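Local coordinates for protein intracellular exo-alpha-(1->5)-L-arabinofuranosidase (Bifidobacterium longum, PDB 2Y2W) that hydrolyses terminal non-reducing alpha-L-arabinofuranosyl bonds in arabinans and arabinoxylan, helping to break down plant cell-wall hemicellulose, at residues N114-S117 with N118-W121; V68-G72 with R73-G77; G126-E129 with N130-M133; G170-G173 with L174-L178. All blocks are in the same frame, centred on the assembly; numbering follows the deposited sequence.

Interaction 1: N114-S117 with N118-W121; sequences NFVS and NYNW
Phe115 and Tyr119 press their rings together round a short 3-10 turn, and this is the tight part of the contact. Phe115 CE2 lies over one face of the tyrosine ring toward its rim, and CZ comes within 3.5 Å of Tyr119 CD1; the planes are inclined at 37°, with centroids 4.8 Å apart. Chi1 of 171° and 174° sets CG of each residue opposite its backbone N, which brings the two rings into contact. In the backbone of the turn, Tyr119 N donates to Val116 O at 3.2 Å, while the bond from Asn118 N to Phe115 O is weak. The looser side is at the partly exposed Asn118, where a water lies within hydrogen-bonding distance of Phe115 O, 3.1 Å, and more weakly of Asn118 O. The Asn118 amide is held elsewhere, by Asp136 and the backbone N of Leu137. Asn114, a probable arabinofuranose-binding residue, sends its carboxamide away from the turn to Gln221, close to the probable catalytic acid/base Glu215. The turn belongs to the long loop between barrel strand 107-110 and strand 134-136; Trp121 packs on helix 174-185, and Phe115 leans on Asp136 of strand 134-136.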
ATOM      1  N   ASN D 114     -11.577  12.024 -12.038  1.00 20.40           N
ATOM      2  CA  ASN D 114     -11.769  11.703 -10.621  1.00 20.27           C
ATOM      3  C   ASN D 114     -12.477  10.373 -10.378  1.00 20.09           C
ATOM      4  O   ASN D 114     -12.205   9.689  -9.387  1.00 20.16           O
ATOM      5  CB  ASN D 114     -12.535  12.825  -9.920  1.00 20.32           C
ATOM      6  CG  ASN D 114     -11.815  14.153  -9.984  1.00 20.81           C
ATOM      7  OD1 ASN D 114     -10.668  14.231 -10.422  1.00 21.26           O
ATOM      8  ND2 ASN D 114     -12.487  15.210  -9.542  1.00 21.61           N
ATOM      9  N   PHE D 115     -13.378  10.024 -11.293  1.00 19.74           N
ATOM     10  CA  PHE D 115     -14.139   8.778 -11.246  1.00 19.42           C
ATOM     11  C   PHE D 115     -13.253   7.547 -11.057  1.00 19.42           C
ATOM     12  O   PHE D 115     -13.563   6.682 -10.244  1.00 19.41           O
ATOM     13  CB  PHE D 115     -14.999   8.640 -12.518  1.00 19.16           C
ATOM     14  CG  PHE D 115     -15.655   7.297 -12.674  1.00 18.19           C
ATOM     15  CD1 PHE D 115     -16.806   6.979 -11.960  1.00 17.95           C
ATOM     16  CD2 PHE D 115     -15.125   6.346 -13.539  1.00 17.39           C
ATOM     17  CE1 PHE D 115     -17.420   5.731 -12.105  1.00 17.34           C
ATOM     18  CE2 PHE D 115     -15.728   5.096 -13.689  1.00 17.01           C
ATOM     19  CZ  PHE D 115     -16.878   4.790 -12.970  1.00 16.81           C
ATOM     20  N   VAL D 116     -12.151   7.488 -11.804  1.00 19.69           N
ATOM     21  CA  VAL D 116     -11.293   6.295 -11.879  1.00 19.81           C
ATOM     22  C   VAL D 116     -10.579   5.946 -10.564  1.00 20.22           C
ATOM     23  O   VAL D 116     -10.243   4.782 -10.334  1.00 20.28           O
ATOM     24  CB  VAL D 116     -10.276   6.392 -13.063  1.00 19.70           C
ATOM     25  CG1 VAL D 116      -9.111   7.315 -12.728  1.00 19.70           C
ATOM     26  CG2 VAL D 116      -9.767   5.017 -13.468  1.00 19.44           C
ATOM     27  N   SER D 117     -10.377   6.946  -9.704  1.00 20.52           N
ATOM     28  CA  SER D 117      -9.660   6.766  -8.437  1.00 20.90           C
ATOM     29  C   SER D 117     -10.354   5.844  -7.421  1.00 21.07           C
ATOM     30  O   SER D 117      -9.718   5.370  -6.479  1.00 21.08           O
ATOM     31  CB  SER D 117      -9.349   8.123  -7.801  1.00 20.85           C
ATOM     32  OG  SER D 117      -8.362   8.806  -8.554  1.00 21.23           O
ATOM     33  N   ASN D 118     -11.646   5.594  -7.616  1.00 21.21           N
ATOM     34  CA  ASN D 118     -12.366   4.610  -6.806  1.00 21.39           C
ATOM     35  C   ASN D 118     -13.206   3.669  -7.672  1.00 21.37           C
ATOM     36  O   ASN D 118     -14.360   3.367  -7.361  1.00 21.32           O
ATOM     37  CB  ASN D 118     -13.197   5.292  -5.704  1.00 21.53           C
ATOM     38  CG  ASN D 118     -14.472   5.934  -6.229  1.00 21.67           C
ATOM     39  OD1 ASN D 118     -15.566   5.615  -5.765  1.00 22.04           O
ATOM     40  ND2 ASN D 118     -14.339   6.837  -7.195  1.00 21.74           N
ATOM     41  N   TYR D 119     -12.593   3.193  -8.753  1.00 21.38           N
ATOM     42  CA  TYR D 119     -13.275   2.375  -9.745  1.00 21.36           C
ATOM     43  C   TYR D 119     -12.617   1.007  -9.903  1.00 21.42           C
ATOM     44  O   TYR D 119     -11.400   0.912 -10.051  1.00 21.37           O
ATOM     45  CB  TYR D 119     -13.307   3.124 -11.083  1.00 21.35           C
ATOM     46  CG  TYR D 119     -13.868   2.344 -12.246  1.00 21.27           C
ATOM     47  CD1 TYR D 119     -15.181   1.866 -12.232  1.00 21.24           C
ATOM     48  CD2 TYR D 119     -13.090   2.096 -13.373  1.00 21.44           C
ATOM     49  CE1 TYR D 119     -15.700   1.152 -13.310  1.00 21.11           C
ATOM     50  CE2 TYR D 119     -13.598   1.385 -14.455  1.00 21.73           C
ATOM     51  CZ  TYR D 119     -14.901   0.919 -14.414  1.00 21.31           C
ATOM     52  OH  TYR D 119     -15.393   0.219 -15.485  1.00 22.39           O
ATOM     53  N   ASN D 120     -13.429  -0.045  -9.857  1.00 21.58           N
ATOM     54  CA  ASN D 120     -12.953  -1.409 -10.090  1.00 21.90           C
ATOM     55  C   ASN D 120     -13.284  -1.832 -11.520  1.00 22.02           C
ATOM     56  O   ASN D 120     -14.455  -1.985 -11.868  1.00 22.01           O
ATOM     57  CB  ASN D 120     -13.580  -2.382  -9.089  1.00 21.88           C
ATOM     58  CG  ASN D 120     -13.530  -1.869  -7.662  1.00 22.24           C
ATOM     59  OD1 ASN D 120     -12.461  -1.550  -7.138  1.00 22.93           O
ATOM     60  ND2 ASN D 120     -14.692  -1.795  -7.020  1.00 22.15           N
ATOM     61  N   TRP D 121     -12.251  -2.016 -12.340  1.00 22.12           N
ATOM     62  CA  TRP D 121     -12.425  -2.195 -13.784  1.00 22.40           C
ATOM     63  C   TRP D 121     -13.191  -3.465 -14.179  1.00 22.77           C
ATOM     64  O   TRP D 121     -13.797  -3.513 -15.249  1.00 22.84           O
ATOM     65  CB  TRP D 121     -11.073  -2.113 -14.508  1.00 22.30           C
ATOM     66  CG  TRP D 121     -10.167  -3.257 -14.213  1.00 21.64           C
ATOM     67  CD1 TRP D 121      -9.246  -3.337 -13.211  1.00 21.48           C
ATOM     68  CD2 TRP D 121     -10.098  -4.496 -14.923  1.00 21.17           C
ATOM     69  NE1 TRP D 121      -8.605  -4.551 -13.251  1.00 20.96           N
ATOM     70  CE2 TRP D 121      -9.109  -5.282 -14.292  1.00 21.21           C
ATOM     71  CE3 TRP D 121     -10.778  -5.021 -16.029  1.00 20.92           C
ATOM     72  CZ2 TRP D 121      -8.784  -6.568 -14.731  1.00 21.44           C
ATOM     73  CZ3 TRP D 121     -10.452  -6.296 -16.469  1.00 20.79           C
ATOM     74  CH2 TRP D 121      -9.463  -7.055 -15.819  1.00 21.49           C
TER
HETATM   75  O   HOH W   1     -15.971   4.927  -9.331  1.00 14.09           O

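Interaction 2: V68-G72 with R73-G77; sequences VEHLG and RCVYG
Two tight turns follow each other without pause from Glu69 to Cys74, sharing Leu71: an inverse gamma turn centred on His70, then a type II' beta turn from Leu71 to Cys74. They form the loop after the first strand of the (beta/alpha)8 barrel and lead into helix 75-79. The beta turn is closed by Cys74 N to Leu71 O, 3.0 Å long and nearly straight at 171°; Gly72 supplies the positive phi that this turn type needs. Folding back this way lays the later side chains against the earlier ones. Val75 CG2 sits over one face of the His70 imidazole, 4.1 Å from its centroid, a CH-pi contact, and the same methyl reaches Val68 CG1 at 3.6 Å. The ring of Tyr76 stands steeply to that imidazole, the two ring planes 80° apart, with OH 3.8 Å from His70 CE1. Both imidazole nitrogens have partners: NE2 bonds Tyr110, and ND1 bonds Glu143, which also takes Tyr76 OH, while Phe115 stacks on the ring. Glu69, which probably binds arabinofuranose, points away from the turn and bonds Phe115 N. On the valine side, chi1 of -176° turns Cys74 SG to the side opposite its backbone N, and it ends 3.8 Å from both CA and CG1 of Val68.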
ATOM      1  N   VAL D  68     -13.857  11.191 -22.172  1.00 25.94           N
ATOM      2  CA  VAL D  68     -15.144  10.719 -21.676  1.00 26.01           C
ATOM      3  C   VAL D  68     -14.970  10.135 -20.272  1.00 26.15           C
ATOM      4  O   VAL D  68     -14.246   9.153 -20.074  1.00 26.13           O
ATOM      5  CB  VAL D  68     -15.791   9.685 -22.639  1.00 25.98           C
ATOM      6  CG1 VAL D  68     -16.983   9.005 -21.992  1.00 25.96           C
ATOM      7  CG2 VAL D  68     -16.225  10.356 -23.927  1.00 25.85           C
ATOM      8  N   GLU D  69     -15.627  10.765 -19.303  1.00 26.20           N
ATOM      9  CA  GLU D  69     -15.602  10.312 -17.921  1.00 26.22           C
ATOM     10  C   GLU D  69     -16.996   9.857 -17.507  1.00 26.26           C
ATOM     11  O   GLU D  69     -18.002  10.391 -17.992  1.00 26.26           O
ATOM     12  CB  GLU D  69     -15.112  11.434 -16.995  1.00 26.22           C
ATOM     13  CG  GLU D  69     -14.858  11.002 -15.543  1.00 26.46           C
ATOM     14  CD  GLU D  69     -14.358  12.129 -14.644  1.00 26.98           C
ATOM     15  OE1 GLU D  69     -13.995  13.210 -15.159  1.00 27.42           O
ATOM     16  OE2 GLU D  69     -14.319  11.926 -13.410  1.00 26.46           O
ATOM     17  N   HIS D  70     -17.052   8.866 -16.621  1.00 26.15           N
ATOM     18  CA  HIS D  70     -18.300   8.503 -15.965  1.00 26.11           C
ATOM     19  C   HIS D  70     -18.671   9.616 -14.987  1.00 26.21           C
ATOM     20  O   HIS D  70     -18.591   9.458 -13.766  1.00 26.36           O
ATOM     21  CB  HIS D  70     -18.171   7.165 -15.246  1.00 25.91           C
ATOM     22  CG  HIS D  70     -18.172   5.980 -16.160  1.00 25.73           C
ATOM     23  ND1 HIS D  70     -19.107   4.972 -16.066  1.00 25.38           N
ATOM     24  CD2 HIS D  70     -17.351   5.638 -17.182  1.00 25.61           C
ATOM     25  CE1 HIS D  70     -18.863   4.061 -16.991  1.00 25.46           C
ATOM     26  NE2 HIS D  70     -17.803   4.441 -17.681  1.00 25.40           N
ATOM     27  N   LEU D  71     -19.061  10.751 -15.560  1.00 26.36           N
ATOM     28  CA  LEU D  71     -19.420  11.952 -14.830  1.00 26.42           C
ATOM     29  C   LEU D  71     -20.729  12.452 -15.412  1.00 26.57           C
ATOM     30  O   LEU D  71     -20.886  12.510 -16.635  1.00 26.60           O
ATOM     31  CB  LEU D  71     -18.335  13.012 -15.023  1.00 26.42           C
ATOM     32  CG  LEU D  71     -18.250  14.298 -14.193  1.00 26.28           C
ATOM     33  CD1 LEU D  71     -17.009  15.059 -14.612  1.00 26.14           C
ATOM     34  CD2 LEU D  71     -19.476  15.198 -14.325  1.00 26.23           C
ATOM     35  N   GLY D  72     -21.665  12.801 -14.533  1.00 26.70           N
ATOM     36  CA  GLY D  72     -22.941  13.375 -14.937  1.00 26.76           C
ATOM     37  C   GLY D  72     -23.595  12.590 -16.049  1.00 26.86           C
ATOM     38  O   GLY D  72     -23.979  11.439 -15.856  1.00 27.06           O
ATOM     39  N   ARG D  73     -23.694  13.212 -17.224  1.00 26.91           N
ATOM     40  CA  ARG D  73     -24.375  12.609 -18.374  1.00 26.80           C
ATOM     41  C   ARG D  73     -23.479  12.491 -19.614  1.00 26.65           C
ATOM     42  O   ARG D  73     -23.974  12.450 -20.745  1.00 26.53           O
ATOM     43  CB  ARG D  73     -25.664  13.378 -18.702  1.00 26.81           C
ATOM     44  CG  ARG D  73     -26.751  13.245 -17.642  1.00 27.25           C
ATOM     45  CD  ARG D  73     -27.983  14.094 -17.945  1.00 28.41           C
ATOM     46  NE  ARG D  73     -28.699  13.645 -19.140  1.00 29.34           N
ATOM     47  CZ  ARG D  73     -28.875  14.376 -20.241  1.00 29.99           C
ATOM     48  NH1 ARG D  73     -28.399  15.616 -20.318  1.00 29.29           N
ATOM     49  NH2 ARG D  73     -29.539  13.866 -21.272  1.00 30.38           N
ATOM     50  N   CYS D  74     -22.166  12.431 -19.393  1.00 26.55           N
ATOM     51  CA  CYS D  74     -21.205  12.250 -20.484  1.00 26.48           C
ATOM     52  C   CYS D  74     -21.319  10.855 -21.093  1.00 26.44           C
ATOM     53  O   CYS D  74     -21.238  10.697 -22.309  1.00 26.36           O
ATOM     54  CB  CYS D  74     -19.772  12.521 -20.016  1.00 26.40           C
ATOM     55  SG  CYS D  74     -18.517  12.432 -21.334  1.00 26.50           S
ATOM     56  N   VAL D  75     -21.516   9.854 -20.237  1.00 26.52           N
ATOM     57  CA  VAL D  75     -21.702   8.474 -20.679  1.00 26.58           C
ATOM     58  C   VAL D  75     -23.191   8.149 -20.801  1.00 26.68           C
ATOM     59  O   VAL D  75     -23.680   7.835 -21.890  1.00 26.75           O
ATOM     60  CB  VAL D  75     -21.007   7.465 -19.729  1.00 26.48           C
ATOM     61  CG1 VAL D  75     -21.377   6.042 -20.090  1.00 26.36           C
ATOM     62  CG2 VAL D  75     -19.501   7.638 -19.778  1.00 26.69           C
ATOM     63  N   TYR D  76     -23.904   8.232 -19.682  1.00 26.76           N
ATOM     64  CA  TYR D  76     -25.318   7.890 -19.645  1.00 26.98           C
ATOM     65  C   TYR D  76     -26.168   9.099 -20.012  1.00 27.09           C
ATOM     66  O   TYR D  76     -26.180  10.099 -19.300  1.00 27.23           O
ATOM     67  CB  TYR D  76     -25.694   7.325 -18.272  1.00 26.97           C
ATOM     68  CG  TYR D  76     -24.831   6.152 -17.856  1.00 26.97           C
ATOM     69  CD1 TYR D  76     -24.991   4.901 -18.450  1.00 26.87           C
ATOM     70  CD2 TYR D  76     -23.845   6.296 -16.878  1.00 27.03           C
ATOM     71  CE1 TYR D  76     -24.201   3.824 -18.081  1.00 26.96           C
ATOM     72  CE2 TYR D  76     -23.043   5.219 -16.500  1.00 26.79           C
ATOM     73  CZ  TYR D  76     -23.231   3.988 -17.106  1.00 26.93           C
ATOM     74  OH  TYR D  76     -22.453   2.915 -16.749  1.00 26.87           O
ATOM     75  N   GLY D  77     -26.867   8.999 -21.139  1.00 27.26           N
ATOM     76  CA  GLY D  77     -27.622  10.120 -21.693  1.00 27.32           C
ATOM     77  C   GLY D  77     -26.752  10.952 -22.615  1.00 27.46           C
ATOM     78  O   GLY D  77     -27.183  11.988 -23.127  1.00 27.42           O
TER
HETATM   79  O   HOH W   2     -22.037   9.453 -16.980  1.00 33.93           O

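Interaction 3: G126-E129 with N130-M133; sequences GPRE and NRPM
Arg131 reaches back along the chain to grip one carbonyl oxygen, Gly126 O, with two nitrogens side-on. NH2 lies 2.8 Å from Gly126 O, nearly in line with its C=O bond, and NE lies 3.0 Å from the same oxygen but above the carbonyl plane. The acceptor stays close to the plane of the guanidinium, so the pair of bonds limits the rotation of that flat group. An extended chain from CG to NE (chi2 -177°, chi3 -161°) carries it there. Over one face, centrally, rests Arg128 CG, 3.9 Å from Arg131 CZ; the two arginines run side by side in the same direction. Asp151 probably offsets both positive charges: Arg131 NH1 and Arg128 NH2 each form a salt bridge to a different one of its oxygens. Arg131 NH1 also donates to Asn145 O, and Arg128 NE to Glu146 O. Two backbone N-H groups are satisfied within the 3-10 turn: Asn130 N donates to Pro127 O at 3.0 Å, and Arg131 N to Arg128 O at the same length and straighter, 165°. Just beyond the turn Met133 O accepts from Thr190 of the second subunit. This surface turn lies in the loop between strands 107-110 and 134-136, clamped to helix 149-159 through Asp151.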
ATOM      1  N   GLY D 126     -17.929  -8.291 -18.690  1.00 29.86           N
ATOM      2  CA  GLY D 126     -18.860  -9.412 -18.657  1.00 30.48           C
ATOM      3  C   GLY D 126     -20.273  -8.999 -19.018  1.00 30.97           C
ATOM      4  O   GLY D 126     -20.496  -7.867 -19.460  1.00 30.89           O
ATOM      5  N   PRO D 127     -21.241  -9.917 -18.835  1.00 31.43           N
ATOM      6  CA  PRO D 127     -22.648  -9.652 -19.159  1.00 31.76           C
ATOM      7  C   PRO D 127     -23.248  -8.567 -18.261  1.00 31.96           C
ATOM      8  O   PRO D 127     -23.129  -8.649 -17.035  1.00 32.01           O
ATOM      9  CB  PRO D 127     -23.331 -11.005 -18.901  1.00 31.84           C
ATOM     10  CG  PRO D 127     -22.217 -12.017 -18.919  1.00 31.73           C
ATOM     11  CD  PRO D 127     -21.043 -11.296 -18.350  1.00 31.44           C
ATOM     12  N   ARG D 128     -23.882  -7.565 -18.878  1.00 32.18           N
ATOM     13  CA  ARG D 128     -24.503  -6.448 -18.151  1.00 32.43           C
ATOM     14  C   ARG D 128     -25.390  -6.903 -16.997  1.00 32.64           C
ATOM     15  O   ARG D 128     -25.325  -6.344 -15.899  1.00 32.74           O
ATOM     16  CB  ARG D 128     -25.327  -5.571 -19.094  1.00 32.34           C
ATOM     17  CG  ARG D 128     -24.523  -4.576 -19.897  1.00 32.47           C
ATOM     18  CD  ARG D 128     -25.439  -3.569 -20.563  1.00 32.28           C
ATOM     19  NE  ARG D 128     -24.770  -2.854 -21.646  1.00 32.99           N
ATOM     20  CZ  ARG D 128     -24.778  -3.235 -22.920  1.00 33.27           C
ATOM     21  NH1 ARG D 128     -25.424  -4.333 -23.293  1.00 33.74           N
ATOM     22  NH2 ARG D 128     -24.139  -2.514 -23.827  1.00 33.31           N
ATOM     23  N   GLU D 129     -26.209  -7.920 -17.259  1.00 32.87           N
ATOM     24  CA  GLU D 129     -27.136  -8.474 -16.270  1.00 33.28           C
ATOM     25  C   GLU D 129     -26.475  -8.674 -14.911  1.00 33.11           C
ATOM     26  O   GLU D 129     -27.063  -8.359 -13.876  1.00 33.27           O
ATOM     27  CB  GLU D 129     -27.717  -9.812 -16.753  1.00 33.52           C
ATOM     28  CG  GLU D 129     -28.507  -9.743 -18.059  1.00 34.63           C
ATOM     29  CD  GLU D 129     -27.617  -9.697 -19.297  1.00 36.28           C
ATOM     30  OE1 GLU D 129     -26.577 -10.396 -19.315  1.00 36.59           O
ATOM     31  OE2 GLU D 129     -27.965  -8.965 -20.252  1.00 36.61           O
ATOM     32  N   ASN D 130     -25.241  -9.171 -14.933  1.00 32.89           N
ATOM     33  CA  ASN D 130     -24.548  -9.606 -13.724  1.00 32.62           C
ATOM     34  C   ASN D 130     -23.505  -8.618 -13.189  1.00 32.18           C
ATOM     35  O   ASN D 130     -22.755  -8.939 -12.262  1.00 32.10           O
ATOM     36  CB  ASN D 130     -23.933 -10.996 -13.955  1.00 32.78           C
ATOM     37  CG  ASN D 130     -24.985 -12.050 -14.292  1.00 33.37           C
ATOM     38  OD1 ASN D 130     -25.154 -12.428 -15.452  1.00 34.20           O
ATOM     39  ND2 ASN D 130     -25.710 -12.514 -13.276  1.00 33.73           N
ATOM     40  N   ARG D 131     -23.474  -7.415 -13.762  1.00 31.56           N
ATOM     41  CA  ARG D 131     -22.567  -6.366 -13.293  1.00 31.06           C
ATOM     42  C   ARG D 131     -23.120  -5.684 -12.038  1.00 30.63           C
ATOM     43  O   ARG D 131     -24.297  -5.320 -12.000  1.00 30.53           O
ATOM     44  CB  ARG D 131     -22.301  -5.334 -14.393  1.00 31.13           C
ATOM     45  CG  ARG D 131     -21.634  -5.904 -15.638  1.00 31.33           C
ATOM     46  CD  ARG D 131     -21.333  -4.814 -16.647  1.00 31.56           C
ATOM     47  NE  ARG D 131     -21.125  -5.347 -17.993  1.00 32.18           N
ATOM     48  CZ  ARG D 131     -20.767  -4.616 -19.047  1.00 32.26           C
ATOM     49  NH1 ARG D 131     -20.567  -3.307 -18.930  1.00 32.37           N
ATOM     50  NH2 ARG D 131     -20.606  -5.198 -20.225  1.00 32.06           N
ATOM     51  N   PRO D 132     -22.273  -5.512 -11.004  1.00 30.19           N
ATOM     52  CA  PRO D 132     -22.726  -4.925  -9.742  1.00 29.88           C
ATOM     53  C   PRO D 132     -22.988  -3.423  -9.843  1.00 29.62           C
ATOM     54  O   PRO D 132     -22.353  -2.729 -10.642  1.00 29.62           O
ATOM     55  CB  PRO D 132     -21.556  -5.193  -8.793  1.00 29.81           C
ATOM     56  CG  PRO D 132     -20.369  -5.246  -9.678  1.00 30.04           C
ATOM     57  CD  PRO D 132     -20.841  -5.866 -10.961  1.00 30.12           C
ATOM     58  N   MET D 133     -23.926  -2.937  -9.037  1.00 29.24           N
ATOM     59  CA  MET D 133     -24.207  -1.514  -8.973  1.00 29.01           C
ATOM     60  C   MET D 133     -23.345  -0.895  -7.874  1.00 28.57           C
ATOM     61  O   MET D 133     -23.323  -1.379  -6.739  1.00 28.54           O
ATOM     62  CB  MET D 133     -25.699  -1.269  -8.745  1.00 29.14           C
ATOM     63  CG  MET D 133     -26.262  -0.192  -9.658  1.00 30.33           C
ATOM     64  SD  MET D 133     -27.953  -0.496 -10.209  1.00 32.42           S
ATOM     65  CE  MET D 133     -28.874   0.533  -9.065  1.00 31.98           C
TER

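Interaction 4: G170-G173 with L174-L178; sequences GTRG and LKAAL
Arg172 folds its side chain over Ala176, in the first turn of the helix that starts at Leu174. Its CB points toward that helix and lies 4.3 Å from Ala176 CB. CG lies 4.4 Å from Ala176 CB, and the bends at chi2 and chi3 (138° and 88°) then curl the chain back, with CD packing on Asn120 OD1. NE comes to 3.8 Å from Ala176 CB, CZ closer, and NH2 closest at 3.5 Å, because the methyl lies over one face of the guanidinium, toward its rim. NH2 also forms a salt bridge with Glu122, and it rests near Trp121 CD1. Gly173 occupies the N-cap position; its O takes the first i to i+4 bond of the helix, from Ala177 N at 3.0 Å. A water accepts from Gly173 N at 3.1 Å and from Ala176 N at 3.0 Å, bridging the loop to the first turn. Ala177 CB touches Gly173 O at 3.4 Å on the buried side of the helix. Two other subunits come close here: Leu174 touches Gly170 of the third subunit, and Arg172 touches Lys175 of the second. The segment links barrel strand 162-167 to helix 174-185, whose Leu174, Ala177 and Leu178 pack on helix 227-244.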
ATOM      1  N   GLY D 170      -5.847   5.294  -7.017  1.00 20.69           N
ATOM      2  CA  GLY D 170      -6.397   5.763  -5.751  1.00 20.47           C
ATOM      3  C   GLY D 170      -6.656   4.640  -4.763  1.00 20.37           C
ATOM      4  O   GLY D 170      -5.893   4.464  -3.812  1.00 20.30           O
ATOM      5  N   THR D 171      -7.735   3.890  -4.984  1.00 20.29           N
ATOM      6  CA  THR D 171      -8.077   2.751  -4.124  1.00 20.30           C
ATOM      7  C   THR D 171      -7.300   1.499  -4.526  1.00 20.41           C
ATOM      8  O   THR D 171      -7.104   0.593  -3.716  1.00 20.46           O
ATOM      9  CB  THR D 171      -9.606   2.438  -4.110  1.00 20.31           C
ATOM     10  OG1 THR D 171     -10.053   2.084  -5.425  1.00 20.24           O
ATOM     11  CG2 THR D 171     -10.407   3.629  -3.607  1.00 19.77           C
ATOM     12  N   ARG D 172      -6.858   1.467  -5.781  1.00 20.64           N
ATOM     13  CA  ARG D 172      -6.093   0.347  -6.331  1.00 20.80           C
ATOM     14  C   ARG D 172      -4.730   0.792  -6.867  1.00 20.84           C
ATOM     15  O   ARG D 172      -4.306   1.926  -6.629  1.00 20.88           O
ATOM     16  CB  ARG D 172      -6.910  -0.364  -7.412  1.00 20.71           C
ATOM     17  CG  ARG D 172      -7.815  -1.428  -6.836  1.00 21.40           C
ATOM     18  CD  ARG D 172      -9.189  -1.421  -7.466  1.00 21.64           C
ATOM     19  NE  ARG D 172      -9.287  -2.238  -8.674  1.00 21.79           N
ATOM     20  CZ  ARG D 172      -9.321  -3.569  -8.696  1.00 21.49           C
ATOM     21  NH1 ARG D 172      -9.223  -4.276  -7.578  1.00 22.15           N
ATOM     22  NH2 ARG D 172      -9.432  -4.196  -9.853  1.00 21.24           N
ATOM     23  N   GLY D 173      -4.044  -0.106  -7.575  1.00 20.82           N
ATOM     24  CA  GLY D 173      -2.714   0.185  -8.101  1.00 20.55           C
ATOM     25  C   GLY D 173      -2.141  -0.868  -9.033  1.00 20.46           C
ATOM     26  O   GLY D 173      -2.783  -1.274 -10.005  1.00 20.52           O
ATOM     27  N   LEU D 174      -0.926  -1.311  -8.714  1.00 20.19           N
ATOM     28  CA  LEU D 174      -0.102  -2.120  -9.614  1.00 19.99           C
ATOM     29  C   LEU D 174      -0.758  -3.402 -10.119  1.00 19.89           C
ATOM     30  O   LEU D 174      -0.820  -3.634 -11.329  1.00 19.92           O
ATOM     31  CB  LEU D 174       1.250  -2.439  -8.955  1.00 19.98           C
ATOM     32  CG  LEU D 174       2.209  -3.405  -9.657  1.00 19.68           C
ATOM     33  CD1 LEU D 174       2.643  -2.867 -11.009  1.00 20.28           C
ATOM     34  CD2 LEU D 174       3.417  -3.672  -8.785  1.00 20.34           C
ATOM     35  N   LYS D 175      -1.231  -4.235  -9.196  1.00 19.80           N
ATOM     36  CA  LYS D 175      -1.747  -5.554  -9.556  1.00 19.58           C
ATOM     37  C   LYS D 175      -2.956  -5.455 -10.490  1.00 19.38           C
ATOM     38  O   LYS D 175      -3.036  -6.188 -11.477  1.00 19.44           O
ATOM     39  CB  LYS D 175      -2.076  -6.376  -8.309  1.00 19.55           C
ATOM     40  CG  LYS D 175      -2.342  -7.847  -8.597  1.00 19.60           C
ATOM     41  CD  LYS D 175      -3.013  -8.525  -7.415  1.00 19.71           C
ATOM     42  CE  LYS D 175      -3.363  -9.969  -7.727  1.00 20.10           C
ATOM     43  NZ  LYS D 175      -4.578 -10.083  -8.572  1.00 19.75           N
ATOM     44  N   ALA D 176      -3.875  -4.539 -10.186  1.00 19.11           N
ATOM     45  CA  ALA D 176      -5.065  -4.331 -11.019  1.00 19.02           C
ATOM     46  C   ALA D 176      -4.706  -3.749 -12.387  1.00 18.92           C
ATOM     47  O   ALA D 176      -5.329  -4.091 -13.392  1.00 18.84           O
ATOM     48  CB  ALA D 176      -6.074  -3.448 -10.311  1.00 18.84           C
ATOM     49  N   ALA D 177      -3.699  -2.875 -12.413  1.00 18.81           N
ATOM     50  CA  ALA D 177      -3.214  -2.286 -13.657  1.00 18.73           C
ATOM     51  C   ALA D 177      -2.705  -3.359 -14.618  1.00 18.69           C
ATOM     52  O   ALA D 177      -3.021  -3.330 -15.803  1.00 18.80           O
ATOM     53  CB  ALA D 177      -2.130  -1.255 -13.376  1.00 18.67           C
ATOM     54  N   LEU D 178      -1.931  -4.308 -14.094  1.00 18.83           N
ATOM     55  CA  LEU D 178      -1.418  -5.428 -14.890  1.00 18.93           C
ATOM     56  C   LEU D 178      -2.507  -6.429 -15.285  1.00 19.10           C
ATOM     57  O   LEU D 178      -2.431  -7.047 -16.351  1.00 19.07           O
ATOM     58  CB  LEU D 178      -0.276  -6.142 -14.160  1.00 18.75           C
ATOM     59  CG  LEU D 178       1.002  -5.328 -13.909  1.00 18.77           C
ATOM     60  CD1 LEU D 178       1.965  -6.092 -13.008  1.00 18.76           C
ATOM     61  CD2 LEU D 178       1.688  -4.929 -15.215  1.00 18.49           C
TER
HETATM   62  O   HOH W   3      -4.250  -3.210  -7.560  1.00 15.29           O

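Overall arrangement
All four contacts are local, in turns or at a helix start, in the loops of one (beta/alpha)8 barrel. Along the chain interaction 2 comes first, after strand 65-67; interactions 1 and 3 share the loop following strand 107-110, and interaction 4 follows strand 162-167. Interaction 1 is the hub: its centre is about 14 Å from that of interaction 2, met through Glu69 and His70, and about 10 Å from that of interaction 4, joined by Ser117 O to Thr171 N. Interaction 3, about 17 Å from interaction 1 between centres, touches none of them. The series runs from the probable sugar-binding Glu69 and Asn114 toward the subunit interfaces, reached by interactions 3 and 4 and by Asn120 of interaction 1.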